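Local coordinates for protein bicaudal C homolog 1 (PDB 6GY4) that probably binds RNA through its KH domains, of which this is the N-terminal one, at residues A[76-79]-A[80-84]. Residues are numbered along the deposited sequence; the frame is centred on the assembly and turned at random.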
loop_
_atom_site.group_PDB
_atom_site.type_symbol
_atom_site.label_atom_id
_atom_site.label_comp_id
_atom_site.label_asym_id
_atom_site.label_seq_id
_atom_site.Cartn_x
_atom_site.Cartn_y
_atom_site.Cartn_z
ATOM N N GLU A 76 -1.019 -1.681 -7.709
ATOM C CA GLU A 76 -0.796 -2.993 -8.308
ATOM C C GLU A 76 0.180 -3.818 -7.478
ATOM O O GLU A 76 0.053 -5.046 -7.399
ATOM C CB GLU A 76 -0.293 -2.847 -9.748
ATOM C CG GLU A 76 1.174 -2.452 -9.881
ATOM C CD GLU A 76 1.707 -2.632 -11.287
ATOM O OE1 GLU A 76 0.939 -3.081 -12.162
ATOM O OE2 GLU A 76 2.898 -2.327 -11.519
ATOM N N MET A 77 1.150 -3.158 -6.837
ATOM C CA MET A 77 2.131 -3.872 -6.026
ATOM C C MET A 77 1.526 -4.310 -4.698
ATOM O O MET A 77 1.680 -5.465 -4.284
ATOM C CB MET A 77 3.360 -2.990 -5.788
ATOM C CG MET A 77 4.098 -2.543 -7.048
ATOM S SD MET A 77 5.378 -1.318 -6.683
ATOM C CE MET A 77 5.813 -0.750 -8.329
ATOM N N ILE A 78 0.839 -3.392 -4.014
ATOM C CA ILE A 78 0.229 -3.706 -2.726
ATOM C C ILE A 78 -0.803 -4.815 -2.877
ATOM O O ILE A 78 -0.848 -5.755 -2.073
ATOM C CB ILE A 78 -0.388 -2.434 -2.113
ATOM C CG1 ILE A 78 0.705 -1.399 -1.832
ATOM C CG2 ILE A 78 -1.163 -2.765 -0.844
ATOM C CD1 ILE A 78 0.183 -0.002 -1.583
ATOM N N MET A 79 -1.636 -4.735 -3.917
ATOM C CA MET A 79 -2.704 -5.716 -4.081
ATOM C C MET A 79 -2.169 -7.102 -4.414
ATOM O O MET A 79 -2.815 -8.101 -4.084
ATOM C CB MET A 79 -3.685 -5.253 -5.156
ATOM C CG MET A 79 -4.607 -4.142 -4.695
ATOM S SD MET A 79 -5.537 -4.623 -3.226
ATOM C CE MET A 79 -6.521 -5.970 -3.876
ATOM N N SER A 80 -1.009 -7.194 -5.068
ATOM C CA SER A 80 -0.451 -8.510 -5.360
ATOM C C SER A 80 -0.094 -9.245 -4.075
ATOM O O SER A 80 -0.250 -10.468 -3.986
ATOM C CB SER A 80 0.771 -8.377 -6.270
ATOM O OG SER A 80 1.759 -7.548 -5.683
ATOM N N VAL A 81 0.370 -8.510 -3.066
ATOM C CA VAL A 81 0.689 -9.106 -1.773
ATOM C C VAL A 81 -0.562 -9.253 -0.919
ATOM O O VAL A 81 -0.845 -10.334 -0.391
ATOM C CB VAL A 81 1.764 -8.270 -1.058
ATOM C CG1 VAL A 81 1.937 -8.743 0.377
ATOM C CG2 VAL A 81 3.086 -8.345 -1.812
ATOM N N LEU A 82 -1.335 -8.179 -0.770
ATOM C CA LEU A 82 -2.552 -8.198 0.039
ATOM C C LEU A 82 -3.783 -8.498 -0.812
ATOM O O LEU A 82 -4.748 -7.730 -0.822
ATOM C CB LEU A 82 -2.695 -6.874 0.784
ATOM C CG LEU A 82 -1.417 -6.406 1.497
ATOM C CD1 LEU A 82 -1.557 -5.012 2.106
ATOM C CD2 LEU A 82 -0.979 -7.405 2.561
ATOM N N ASP A 83 -3.778 -9.626 -1.531
ATOM C CA ASP A 83 -4.804 -9.910 -2.533
ATOM C C ASP A 83 -6.142 -10.198 -1.862
ATOM O O ASP A 83 -6.210 -10.298 -0.632
ATOM C CB ASP A 83 -4.365 -11.074 -3.438
ATOM C CG ASP A 83 -5.210 -11.199 -4.705
ATOM O OD1 ASP A 83 -5.649 -12.325 -5.020
ATOM O OD2 ASP A 83 -5.450 -10.171 -5.374
ATOM N N THR A 84 -7.206 -10.302 -2.657
ATOM C CA THR A 84 -8.550 -10.535 -2.137
ATOM C C THR A 84 -9.251 -11.624 -2.940
ATOM O O THR A 84 -9.431 -12.746 -2.469
ATOM C CB THR A 84 -9.408 -9.251 -2.175
ATOM O OG1 THR A 84 -9.507 -8.772 -3.521
ATOM C CG2 THR A 84 -8.786 -8.167 -1.315
#
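A chi1 of -63° sets CG1 of Ile-78 beside the backbone N and leaves CG2 anti to that N, where it meets CD1 of Leu-82, whose CG stands anti to its own carbonyl carbon; the two methyls are 3.7 Å apart. One turn separates these branched side chains, and the same pair is joined through the backbone: Leu-82 N gives a nearly straight bond of 2.8 Å to Ile-78 O, the last i to i+4 bond here, since Asp-83 N lies at too poor an angle to bond Met-79 O. Ser-80 suits its exposed place because a short hydroxyl side chain can fold back on the helix. Its chi1 of 58° brings OG to Met-77 O, a bond whose modelled length of 2.5 Å is suspiciously short and doubtful in its exact value, while the bonds from Ser-80 N to Glu-76 O and Met-77 O are weak. This is the C-terminal helix of a type I KH domain, which packs with helices 11-23 and 32-40 on a three-stranded antiparallel sheet. Apolar side chains therefore suit Ile-78, which touches Ile-36, and Leu-82, which touches Met-17 and Val-9. Leu-82 is the first residue to leave helical angles, and its buried carbonyl O has no hydrogen-bonding partner in the model. The flexible, unbranched Met-79, bent at chi2 and chi3, places CE 3.9 Å from that Leu-82 O and 4.1 Å from Thr-84 CG2.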